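Side-chain contacts in beta-lactamase (Serratia marcescens, PDB 5GWA), which probably hydrolyses beta-lactams to substituted beta-amino acids, as a class A extended-spectrum beta-lactamase inhibited by avibactam: residues A[24-29]-A[33-38]; A[201-206]-A[210-215]; A[236-239]-A[243-246]. One frame throughout, in Å; residues are numbered along the deposited sequence.

Contact 1. Residues A[24-29]-A[33-38]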
ATOM      1  N   VAL A  24      -5.920  20.168 -17.134  1.00  9.92           N
ATOM      2  CA  VAL A  24      -7.054  19.499 -17.776  1.00 10.40           C
ATOM      3  C   VAL A  24      -6.812  19.399 -19.276  1.00 10.68           C
ATOM      4  O   VAL A  24      -6.448  20.381 -19.903  1.00 12.28           O
ATOM      5  CB  VAL A  24      -8.355  20.270 -17.586  1.00 11.54           C
ATOM      6  CG1 VAL A  24      -9.503  19.511 -18.242  1.00 13.01           C
ATOM      7  CG2 VAL A  24      -8.629  20.494 -16.114  1.00 11.72           C
ATOM      8  N   ALA A  25      -7.067  18.235 -19.882  1.00 10.49           N
ATOM      9  CA  ALA A  25      -7.161  18.159 -21.337  1.00 11.60           C
ATOM     10  C   ALA A  25      -8.285  17.228 -21.717  1.00 12.45           C
ATOM     11  O   ALA A  25      -8.537  16.218 -21.039  1.00 12.18           O
ATOM     12  CB  ALA A  25      -5.882  17.699 -21.980  1.00 11.47           C
ATOM     13  N   VAL A  26      -8.920  17.564 -22.836  1.00 12.40           N
ATOM     14  CA  VAL A  26     -10.001  16.779 -23.414  1.00 12.42           C
ATOM     15  C   VAL A  26      -9.766  16.748 -24.916  1.00 14.82           C
ATOM     16  O   VAL A  26      -9.420  17.772 -25.516  1.00 13.01           O
ATOM     17  CB  VAL A  26     -11.390  17.405 -23.151  1.00 13.02           C
ATOM     18  CG1 VAL A  26     -12.493  16.456 -23.629  1.00 14.74           C
ATOM     19  CG2 VAL A  26     -11.597  17.733 -21.695  1.00 13.95           C
ATOM     20  N   LEU A  27      -9.953  15.578 -25.513  1.00 13.73           N
ATOM     21  CA  LEU A  27      -9.899  15.423 -26.965  1.00 14.28           C
ATOM     22  C   LEU A  27     -11.023  14.495 -27.396  1.00 15.18           C
ATOM     23  O   LEU A  27     -11.104  13.337 -26.952  1.00 14.59           O
ATOM     24  CB  LEU A  27      -8.552  14.833 -27.343  1.00 18.88           C
ATOM     25  CG  LEU A  27      -7.891  15.012 -28.688  1.00 20.83           C
ATOM     26  CD1 LEU A  27      -7.966  16.495 -29.109  1.00 21.97           C
ATOM     27  CD2 LEU A  27      -6.433  14.566 -28.573  1.00 21.20           C
ATOM     28  N   GLY A  28     -11.845  14.939 -28.347  1.00 14.92           N
ATOM     29  CA  GLY A  28     -12.810  14.014 -28.929  1.00 15.26           C
ATOM     30  C   GLY A  28     -12.111  12.899 -29.687  1.00 14.71           C
ATOM     31  O   GLY A  28     -11.094  13.110 -30.315  1.00 15.82           O
ATOM     32  N   ILE A  29     -12.702  11.696 -29.685  1.00 14.25           N
ATOM     33  CA  ILE A  29     -12.108  10.590 -30.390  1.00 14.18           C
ATOM     34  C   ILE A  29     -12.482  10.617 -31.860  1.00 16.38           C
ATOM     35  O   ILE A  29     -11.634  10.495 -32.744  1.00 18.06           O
ATOM     36  CB  ILE A  29     -12.490   9.230 -29.778  1.00 16.53           C
ATOM     37  CG1 ILE A  29     -11.968   9.099 -28.338  1.00 19.05           C
ATOM     38  CG2 ILE A  29     -11.895   8.109 -30.588  1.00 14.28           C
ATOM     39  CD1 ILE A  29     -10.479   9.316 -28.218  1.00 19.66           C
ATOM     40  N   PHE A  33     -13.271  18.014 -31.202  1.00 23.57           N
ATOM     41  CA  PHE A  33     -13.388  18.706 -29.939  1.00 22.92           C
ATOM     42  C   PHE A  33     -12.070  18.677 -29.190  1.00 19.55           C
ATOM     43  O   PHE A  33     -11.387  17.651 -29.163  1.00 18.83           O
ATOM     44  CB  PHE A  33     -14.457  18.084 -29.069  1.00 24.14           C
ATOM     45  CG  PHE A  33     -14.623  18.778 -27.754  1.00 27.17           C
ATOM     46  CD1 PHE A  33     -15.235  20.030 -27.695  1.00 27.13           C
ATOM     47  CD2 PHE A  33     -14.090  18.240 -26.592  1.00 27.80           C
ATOM     48  CE1 PHE A  33     -15.385  20.683 -26.494  1.00 28.56           C
ATOM     49  CE2 PHE A  33     -14.245  18.892 -25.381  1.00 29.71           C
ATOM     50  CZ  PHE A  33     -14.894  20.118 -25.335  1.00 29.41           C
ATOM     51  N   LYS A  34     -11.684  19.833 -28.658  1.00 18.28           N
ATOM     52  CA  LYS A  34     -10.400  19.963 -27.977  1.00 19.49           C
ATOM     53  C   LYS A  34     -10.510  21.043 -26.912  1.00 18.37           C
ATOM     54  O   LYS A  34     -11.026  22.131 -27.198  1.00 19.08           O
ATOM     55  CB  LYS A  34      -9.306  20.282 -28.993  1.00 20.75           C
ATOM     56  CG  LYS A  34      -7.971  20.675 -28.387  1.00 25.86           C
ATOM     57  CD  LYS A  34      -6.904  20.809 -29.469  1.00 28.30           C
ATOM     58  CE  LYS A  34      -6.146  22.112 -29.328  1.00 38.17           C
ATOM     59  NZ  LYS A  34      -5.231  22.308 -30.485  1.00 40.12           N
ATOM     60  N   LEU A  35     -10.092  20.734 -25.673  1.00 15.92           N
ATOM     61  CA  LEU A  35     -10.086  21.699 -24.591  1.00 16.74           C
ATOM     62  C   LEU A  35      -8.863  21.460 -23.723  1.00 17.17           C
ATOM     63  O   LEU A  35      -8.605  20.315 -23.343  1.00 16.08           O
ATOM     64  CB  LEU A  35     -11.357  21.544 -23.758  1.00 20.19           C
ATOM     65  CG  LEU A  35     -11.558  22.590 -22.664  1.00 27.38           C
ATOM     66  CD1 LEU A  35     -13.026  22.990 -22.617  1.00 30.57           C
ATOM     67  CD2 LEU A  35     -11.097  22.078 -21.313  1.00 25.88           C
ATOM     68  N   ASN A  36      -8.125  22.527 -23.407  1.00 14.20           N
ATOM     69  CA  ASN A  36      -6.941  22.458 -22.551  1.00 14.89           C
ATOM     70  C   ASN A  36      -7.040  23.535 -21.488  1.00 14.45           C
ATOM     71  O   ASN A  36      -7.444  24.669 -21.788  1.00 16.96           O
ATOM     72  CB  ASN A  36      -5.690  22.700 -23.369  1.00 14.98           C
ATOM     73  CG  ASN A  36      -5.381  21.583 -24.335  1.00 17.42           C
ATOM     74  OD1 ASN A  36      -5.494  20.399 -24.019  1.00 16.48           O
ATOM     75  ND2 ASN A  36      -5.027  21.958 -25.548  1.00 20.53           N
ATOM     76  N   VAL A  37      -6.680  23.204 -20.252  1.00 12.98           N
ATOM     77  CA  VAL A  37      -6.580  24.150 -19.153  1.00 13.15           C
ATOM     78  C   VAL A  37      -5.266  23.920 -18.412  1.00 12.26           C
ATOM     79  O   VAL A  37      -4.962  22.793 -18.027  1.00 12.36           O
ATOM     80  CB  VAL A  37      -7.753  24.019 -18.166  1.00 15.42           C
ATOM     81  CG1 VAL A  37      -7.591  24.985 -17.004  1.00 18.21           C
ATOM     82  CG2 VAL A  37      -9.068  24.231 -18.898  1.00 17.39           C
ATOM     83  N   ASN A  38      -4.468  24.972 -18.230  1.00 11.75           N
ATOM     84  CA  ASN A  38      -3.218  24.897 -17.496  1.00 11.47           C
ATOM     85  C   ASN A  38      -2.303  23.813 -18.065  1.00 12.90           C
ATOM     86  O   ASN A  38      -1.548  23.185 -17.337  1.00 12.96           O
ATOM     87  CB  ASN A  38      -3.466  24.706 -16.012  1.00 13.00           C
ATOM     88  CG  ASN A  38      -4.259  25.830 -15.412  1.00 14.44           C
ATOM     89  OD1 ASN A  38      -4.099  26.989 -15.783  1.00 13.90           O
ATOM     90  ND2 ASN A  38      -5.153  25.497 -14.480  1.00 14.71           N
TER

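Contact 2. Residues A[201-206]-A[210-215]. With NA (sodium ion), chain N.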
ATOM      1  N   ARG A 201     -13.807   9.793  -9.031  1.00 10.71           N
ATOM      2  CA  ARG A 201     -13.010  10.729  -9.834  1.00 10.00           C
ATOM      3  C   ARG A 201     -13.706  10.980 -11.156  1.00 10.41           C
ATOM      4  O   ARG A 201     -14.794  11.511 -11.143  1.00 12.38           O
ATOM      5  CB  ARG A 201     -11.549  10.247  -9.920  1.00  9.32           C
ATOM      6  CG  ARG A 201     -10.893  10.149  -8.553  1.00  9.83           C
ATOM      7  CD  ARG A 201      -9.411   9.836  -8.589  1.00 10.63           C
ATOM      8  NE  ARG A 201      -8.883   9.601  -7.247  1.00 11.52           N
ATOM      9  CZ  ARG A 201      -7.591   9.474  -6.953  1.00 10.22           C
ATOM     10  NH1 ARG A 201      -6.668   9.543  -7.896  1.00 10.31           N
ATOM     11  NH2 ARG A 201      -7.228   9.225  -5.723  1.00 12.21           N
ATOM     12  N   LEU A 202     -13.142  10.617 -12.315  1.00  9.21           N
ATOM     13  CA  LEU A 202     -13.842  10.865 -13.552  1.00 10.28           C
ATOM     14  C   LEU A 202     -15.273  10.364 -13.548  1.00 10.56           C
ATOM     15  O   LEU A 202     -16.160  11.029 -14.070  1.00 11.60           O
ATOM     16  CB  LEU A 202     -13.123  10.294 -14.780  1.00 10.37           C
ATOM     17  CG  LEU A 202     -11.773  10.936 -15.141  1.00 10.33           C
ATOM     18  CD1 LEU A 202     -11.053  10.131 -16.171  1.00 11.60           C
ATOM     19  CD2 LEU A 202     -11.943  12.380 -15.642  1.00 11.21           C
ATOM     20  N   LYS A 203     -15.491   9.158 -13.027  1.00 11.22           N
ATOM     21  CA  LYS A 203     -16.797   8.504 -12.979  0.50 12.28           C
ATOM     22  C   LYS A 203     -17.772   9.120 -11.964  1.00 13.67           C
ATOM     23  O   LYS A 203     -18.943   8.799 -11.960  1.00 14.30           O
ATOM     24  CB  LYS A 203     -16.601   7.022 -12.644  0.50 12.00           C
ATOM     25  CG  LYS A 203     -15.977   6.195 -13.777  0.50 13.06           C
ATOM     26  CD  LYS A 203     -15.571   4.814 -13.294  0.50 16.20           C
ATOM     27  CE  LYS A 203     -16.776   3.965 -12.934  0.50 18.90           C
ATOM     28  NZ  LYS A 203     -17.511   3.539 -14.150  0.50 18.44           N
ATOM     29  N   GLY A 204     -17.290   9.981 -11.073  1.00 12.79           N
ATOM     30  CA  GLY A 204     -18.010  10.241  -9.831  1.00 12.98           C
ATOM     31  C   GLY A 204     -19.414  10.790  -9.984  1.00 15.28           C
ATOM     32  O   GLY A 204     -20.306  10.465  -9.173  1.00 15.07           O
ATOM     33  N   LEU A 205     -19.569  11.734 -10.900  1.00 13.36           N
ATOM     34  CA  LEU A 205     -20.856  12.412 -11.088  1.00 14.37           C
ATOM     35  C   LEU A 205     -21.506  12.119 -12.443  1.00 15.99           C
ATOM     36  O   LEU A 205     -22.489  12.771 -12.812  1.00 19.57           O
ATOM     37  CB  LEU A 205     -20.707  13.918 -10.855  1.00 12.99           C
ATOM     38  CG  LEU A 205     -20.218  14.341  -9.493  1.00 14.66           C
ATOM     39  CD1 LEU A 205     -19.751  15.780  -9.467  1.00 13.79           C
ATOM     40  CD2 LEU A 205     -21.296  14.113  -8.437  1.00 17.06           C
ATOM     41  N   LEU A 206     -21.006  11.107 -13.161  1.00 15.61           N
ATOM     42  CA  LEU A 206     -21.601  10.692 -14.426  1.00 15.76           C
ATOM     43  C   LEU A 206     -22.740   9.701 -14.165  1.00 16.79           C
ATOM     44  O   LEU A 206     -22.803   9.065 -13.101  1.00 16.35           O
ATOM     45  CB  LEU A 206     -20.545  10.023 -15.309  1.00 15.61           C
ATOM     46  CG  LEU A 206     -19.301  10.874 -15.554  1.00 15.61           C
ATOM     47  CD1 LEU A 206     -18.480  10.180 -16.620  1.00 14.60           C
ATOM     48  CD2 LEU A 206     -19.676  12.265 -16.009  1.00 17.24           C
ATOM     49  N   THR A 210     -22.205   4.592 -17.035  1.00 19.57           N
ATOM     50  CA  THR A 210     -21.413   5.213 -18.096  1.00 15.67           C
ATOM     51  C   THR A 210     -20.102   4.421 -18.226  1.00 16.20           C
ATOM     52  O   THR A 210     -19.472   4.103 -17.212  1.00 16.10           O
ATOM     53  CB  THR A 210     -21.121   6.693 -17.765  1.00 16.41           C
ATOM     54  OG1 THR A 210     -22.346   7.420 -17.658  1.00 19.26           O
ATOM     55  CG2 THR A 210     -20.264   7.365 -18.785  1.00 15.71           C
ATOM     56  N   VAL A 211     -19.704   4.082 -19.448  1.00 13.44           N
ATOM     57  CA  VAL A 211     -18.443   3.379 -19.666  1.00 13.65           C
ATOM     58  C   VAL A 211     -17.289   4.370 -19.565  1.00 13.46           C
ATOM     59  O   VAL A 211     -17.234   5.308 -20.328  1.00 12.78           O
ATOM     60  CB  VAL A 211     -18.371   2.674 -21.023  1.00 13.67           C
ATOM     61  CG1 VAL A 211     -17.084   1.882 -21.134  1.00 14.50           C
ATOM     62  CG2 VAL A 211     -19.570   1.747 -21.215  1.00 12.64           C
ATOM     63  N   VAL A 212     -16.361   4.067 -18.658  1.00 12.17           N
ATOM     64  CA  VAL A 212     -15.163   4.885 -18.400  1.00 12.30           C
ATOM     65  C   VAL A 212     -13.953   3.964 -18.299  1.00 10.91           C
ATOM     66  O   VAL A 212     -13.877   3.101 -17.405  1.00 11.32           O
ATOM     67  CB  VAL A 212     -15.296   5.706 -17.113  1.00 12.18           C
ATOM     68  CG1 VAL A 212     -14.032   6.541 -16.897  1.00 12.80           C
ATOM     69  CG2 VAL A 212     -16.530   6.594 -17.172  1.00 13.97           C
ATOM     70  N   ALA A 213     -13.157   3.995 -19.353  1.00  9.19           N
ATOM     71  CA  ALA A 213     -11.908   3.226 -19.431  1.00  9.29           C
ATOM     72  C   ALA A 213     -10.831   4.135 -18.890  1.00  9.94           C
ATOM     73  O   ALA A 213     -10.502   5.126 -19.529  1.00 11.00           O
ATOM     74  CB  ALA A 213     -11.610   2.892 -20.886  1.00  9.67           C
ATOM     75  N   HIS A 214     -10.287   3.813 -17.723  1.00  8.91           N
ATOM     76  CA  HIS A 214      -9.438   4.792 -17.063  1.00  8.42           C
ATOM     77  C   HIS A 214      -8.350   4.227 -16.192  1.00  8.33           C
ATOM     78  O   HIS A 214      -8.337   3.055 -15.870  1.00  8.64           O
ATOM     79  CB  HIS A 214     -10.288   5.785 -16.276  1.00  9.01           C
ATOM     80  CG  HIS A 214     -10.890   5.244 -15.030  1.00 10.84           C
ATOM     81  ND1 HIS A 214     -10.531   5.687 -13.782  1.00  9.63           N
ATOM     82  CD2 HIS A 214     -11.827   4.288 -14.824  1.00  9.89           C
ATOM     83  CE1 HIS A 214     -11.226   5.054 -12.860  1.00 10.17           C
ATOM     84  NE2 HIS A 214     -12.000   4.175 -13.467  1.00 10.91           N
ATOM     85  N   LYS A 215      -7.420   5.107 -15.823  1.00  7.98           N
ATOM     86  CA  LYS A 215      -6.341   4.765 -14.902  1.00  8.79           C
ATOM     87  C   LYS A 215      -6.088   5.960 -13.975  1.00  9.04           C
ATOM     88  O   LYS A 215      -5.965   7.095 -14.415  1.00  8.96           O
ATOM     89  CB  LYS A 215      -5.046   4.466 -15.673  1.00  8.67           C
ATOM     90  CG  LYS A 215      -3.866   4.113 -14.769  1.00  9.62           C
ATOM     91  CD  LYS A 215      -3.990   2.699 -14.203  1.00 10.07           C
ATOM     92  CE  LYS A 215      -3.151   2.446 -12.955  1.00  9.71           C
ATOM     93  NZ  LYS A 215      -3.769   3.097 -11.776  1.00 10.30           N
TER
HETATM   94 NA    NA N 313     -13.391   2.929 -11.287  1.00 24.38          NA
HETATM   95  O   HOH W   1     -16.741   2.269 -16.396  1.00 24.88           O
HETATM   96  O   HOH W   2     -19.629   4.918 -14.632  1.00 28.26           O
HETATM   97  O   HOH W   3     -15.569   1.507 -10.601  1.00 33.50           O

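Contact 3. Residues A[236-239]-A[243-246]. With NA (sodium ion), chain R; SO4 (sulfate ion), chain C.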
ATOM      1  N   ILE A 236     -14.119   8.071 -22.291  1.00 11.43           N
ATOM      2  CA  ILE A 236     -15.481   7.938 -21.827  1.00 12.47           C
ATOM      3  C   ILE A 236     -16.424   7.794 -23.020  1.00 13.67           C
ATOM      4  O   ILE A 236     -16.277   8.498 -24.028  1.00 12.84           O
ATOM      5  CB  ILE A 236     -15.847   9.148 -20.967  1.00 13.67           C
ATOM      6  CG1 ILE A 236     -14.888   9.182 -19.766  1.00 14.36           C
ATOM      7  CG2 ILE A 236     -17.277   9.103 -20.493  1.00 14.56           C
ATOM      8  CD1 ILE A 236     -15.077  10.328 -18.813  1.00 14.48           C
ATOM      9  N   THR A 237     -17.402   6.915 -22.859  1.00 13.44           N
ATOM     10  CA  THR A 237     -18.419   6.675 -23.881  1.00 15.26           C
ATOM     11  C   THR A 237     -19.634   7.517 -23.572  1.00 13.71           C
ATOM     12  O   THR A 237     -20.219   7.454 -22.498  1.00 14.00           O
ATOM     13  CB  THR A 237     -18.812   5.204 -23.941  1.00 13.12           C
ATOM     14  OG1 THR A 237     -17.640   4.408 -24.092  1.00 12.12           O
ATOM     15  CG2 THR A 237     -19.784   4.938 -25.116  1.00 16.22           C
ATOM     16  N   LEU A 238     -20.044   8.272 -24.586  1.00 15.72           N
ATOM     17  CA  LEU A 238     -21.235   9.100 -24.494  1.00 15.68           C
ATOM     18  C   LEU A 238     -22.497   8.265 -24.755  1.00 18.23           C
ATOM     19  O   LEU A 238     -22.410   7.148 -25.257  1.00 20.23           O
ATOM     20  CB  LEU A 238     -21.117  10.257 -25.493  1.00 16.94           C
ATOM     21  CG  LEU A 238     -20.045  11.315 -25.128  1.00 17.63           C
ATOM     22  CD1 LEU A 238     -19.580  12.004 -26.381  1.00 18.44           C
ATOM     23  CD2 LEU A 238     -20.595  12.284 -24.109  1.00 17.82           C
ATOM     24  N   PRO A 239     -23.666   8.844 -24.478  1.00 17.96           N
ATOM     25  CA  PRO A 239     -24.895   8.089 -24.657  1.00 19.79           C
ATOM     26  C   PRO A 239     -25.169   7.707 -26.091  1.00 20.16           C
ATOM     27  O   PRO A 239     -25.991   6.803 -26.318  1.00 22.48           O
ATOM     28  CB  PRO A 239     -25.964   9.037 -24.114  1.00 21.15           C
ATOM     29  CG  PRO A 239     -25.226   9.946 -23.175  1.00 20.68           C
ATOM     30  CD  PRO A 239     -23.924  10.162 -23.876  1.00 17.73           C
ATOM     31  N   HIS A 243     -17.028   8.968 -28.240  1.00 14.51           N
ATOM     32  CA  HIS A 243     -16.067   8.910 -27.122  1.00 14.02           C
ATOM     33  C   HIS A 243     -15.277  10.196 -26.961  1.00 14.74           C
ATOM     34  O   HIS A 243     -15.008  10.880 -27.931  1.00 14.63           O
ATOM     35  CB  HIS A 243     -15.064   7.799 -27.355  1.00 13.16           C
ATOM     36  CG  HIS A 243     -15.692   6.459 -27.579  1.00 14.04           C
ATOM     37  ND1 HIS A 243     -16.056   6.026 -28.835  1.00 16.28           N
ATOM     38  CD2 HIS A 243     -15.992   5.448 -26.731  1.00 15.42           C
ATOM     39  CE1 HIS A 243     -16.616   4.824 -28.746  1.00 14.90           C
ATOM     40  NE2 HIS A 243     -16.591   4.453 -27.480  1.00 13.66           N
ATOM     41  N   PHE A 244     -14.864  10.478 -25.731  1.00 12.27           N
ATOM     42  CA  PHE A 244     -13.865  11.522 -25.511  1.00 12.56           C
ATOM     43  C   PHE A 244     -12.779  11.026 -24.565  1.00 12.64           C
ATOM     44  O   PHE A 244     -13.061  10.294 -23.609  1.00 12.68           O
ATOM     45  CB  PHE A 244     -14.496  12.843 -25.049  1.00 12.33           C
ATOM     46  CG  PHE A 244     -15.203  12.795 -23.715  1.00 12.46           C
ATOM     47  CD1 PHE A 244     -16.525  12.404 -23.623  1.00 12.48           C
ATOM     48  CD2 PHE A 244     -14.592  13.268 -22.558  1.00 12.36           C
ATOM     49  CE1 PHE A 244     -17.168  12.351 -22.411  1.00 13.53           C
ATOM     50  CE2 PHE A 244     -15.265  13.272 -21.334  1.00 13.57           C
ATOM     51  CZ  PHE A 244     -16.569  12.848 -21.266  1.00 12.82           C
ATOM     52  N   ALA A 245     -11.553  11.445 -24.854  1.00 13.08           N
ATOM     53  CA  ALA A 245     -10.440  11.251 -23.934  1.00 11.93           C
ATOM     54  C   ALA A 245     -10.308  12.454 -23.031  1.00 10.90           C
ATOM     55  O   ALA A 245     -10.537  13.593 -23.467  1.00 11.43           O
ATOM     56  CB  ALA A 245      -9.164  11.035 -24.706  1.00 12.80           C
ATOM     57  N   ILE A 246     -10.127  12.195 -21.740  1.00 10.78           N
ATOM     58  CA  ILE A 246      -9.999  13.257 -20.763  1.00 11.12           C
ATOM     59  C   ILE A 246      -8.876  12.897 -19.783  1.00 12.09           C
ATOM     60  O   ILE A 246      -8.708  11.751 -19.393  1.00 11.01           O
ATOM     61  CB  ILE A 246     -11.332  13.527 -20.032  1.00 12.45           C
ATOM     62  CG1 ILE A 246     -11.210  14.619 -18.976  1.00 13.69           C
ATOM     63  CG2 ILE A 246     -11.898  12.252 -19.434  1.00 14.27           C
ATOM     64  CD1 ILE A 246     -12.543  15.191 -18.557  1.00 13.46           C
TER
HETATM   65 NA    NA R 317     -16.007  12.250 -30.400  1.00 25.91          NA
HETATM   66  S   SO4 C 302     -17.918   1.110 -25.615  1.00 16.61           S
HETATM   67  O1  SO4 C 302     -17.657   0.102 -26.655  1.00 26.09           O
HETATM   68  O2  SO4 C 302     -16.949   0.711 -24.600  1.00 23.68           O
HETATM   69  O3  SO4 C 302     -17.625   2.384 -26.302  1.00 24.19           O
HETATM   70  O4  SO4 C 302     -19.339   0.954 -25.261  1.00 27.68           O

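Contact 1. Residues A[24-29]-A[33-38]
Val26 pushes its CG1 methyl against the rim of the Phe33 ring, 3.5 Å from Phe33 CE2 and in the plane of the ring, so the phenyl meets the valine with its edge. Phe33 reaches this place because its CG lies anti to the backbone N (chi1 -179°), which lays the ring forward along its own strand, beside Val26. On the same face Val24 and Val37 stand side by side, pointing the same way, with Val24 CB and Val37 CB 3.8 Å apart, and Leu35 lies between the two pairs. This is the tightly packed side: helix 4-15 covers Phe33 and Leu35, and helix 257-276 closes over Val24, Val26 and Phe33.

The other face, with Ala25, Leu27, Lys34 and Asn36, is looser. Leu27 and Lys34 run alongside each other, but the contact is confined to Leu27 CD1 against Lys34 CB at 4.0 Å; the rest of the exposed lysine chain leads away. Helix 164-175 covers part of this face, touching Ala25, Leu27 and Asn36.

Five backbone hydrogen bonds hold the strands together. Val24 and Val37 exchange two, Val26 and Leu35 another two, and at the turn end Gly28 N bonds to Phe33 O at 2.9 Å. Strands 21-28 and 34-37 thus form an antiparallel beta hairpin at one margin of the five-stranded sheet, in the helix-flanked alpha/beta domain of a class A beta-lactamase.

Contact 2. Residues A[201-206]-A[210-215]
Leu202 is the first residue of its segment to meet strand 212-218, where its CB rests 4.4 Å from Val212 CG1. Lys203 does far more. In the conformer described, Lys203 CG lies against Val212, 3.4 Å from Val212 CB, and the two side chains slide past each other in opposite directions; a second conformer of this lysine leaves the closeness doubtful. In the same conformer Lys203 CD, set by the extended chi2, passes His214 at about a right angle, 3.6 Å from His214 NE2; the bends at chi3 and chi4 (67° and 72°) then turn CE and NZ back toward Thr210. There Lys203 NZ works through water: one molecule accepts from it at 2.6 Å and donates to Thr210 O, while a second accepts from both Lys203 NZ and Val212 N. His214 NE2 binds a sodium ion at 2.9 Å in the plane of the ring; Thr197 O binds the same ion, and Asp232 holds ND1. Two overlapping type I turns, Arg201 to Gly204 and Lys203 to Leu206, carry the chain round to Leu206, whose side chain crosses that of Val212 at about a right angle, Leu206 CD1 lying 4.1 Å from Val212 CG2.

Arg201 and Lys215, at the outer ends of the two segments, belong to the avibactam pocket. Helix 257-276 packs on the turns and Thr210, while Ala213, pointing away from the turns, meets helix 182-193; strand 227-237 pairs with strand 212-218.

Contact 3. Residues A[236-239]-A[243-246]
Ile236 lies over one face of the Phe244 ring, the two side chains running side by side in the same direction. Ile236 CB sits 4.0 Å from the ring centroid and 21° off the normal, a CH-pi contact displaced toward the rim. CG of Phe244 stands between the backbone N and the carbonyl carbon (chi1 63°), which turns the ring across to the neighbouring strand. Leu238 meets the same ring differently, at about a right angle and at its edge, with Leu238 CD2 3.8 Å from Phe244 CE1. Farther along, Ile236 CD1 reaches Ile246 CG2 obliquely.

On the other face Thr237 and His243 also point the same way, but here both bind one anion. A sulfate, probably from the crystallisation liquor, takes hydrogen bonds on a single oxygen, O3: one from His243 NE2 at 2.6 Å, in the ring plane and nearly straight (169°), and one from Thr237 OG1 at 3.0 Å. The nearby anion would be expected to favour a protonated imidazole, though the charge is not seen. His243 O, on the backbone, binds a sodium ion shared with Glu30.

Two backbone hydrogen bonds, Ile236 N to Phe244 O and Phe244 N to Ile236 O, join the strands. Helix 257-276 covers the face carrying Ile236 and Phe244. Strands 227-237 and 243-253 form an antiparallel beta hairpin within the central sheet of the class A beta-lactamase fold.

How the contacts relate
All three contacts reach one antiparallel sheet, ordered 34-37, 21-28, 243-253, 227-237, 212-218. They follow in series along the chain, yet contact 3 lies between the others in space: its centre is about 12 Å from that of contact 1 and about 9 Å from that of contact 2, whereas contacts 1 and 2 are about 16 Å apart and do not touch. Backbone bonds probably bridge both seams, from Leu27 O to Ala245 N and from Val211 O to Thr237 N. Helix 257-276 touches all three. The sheet thereby brings the early hairpin together with late strands, of which 212-218, at the far margin of the sheet, carries Lys215 into the avibactam pocket.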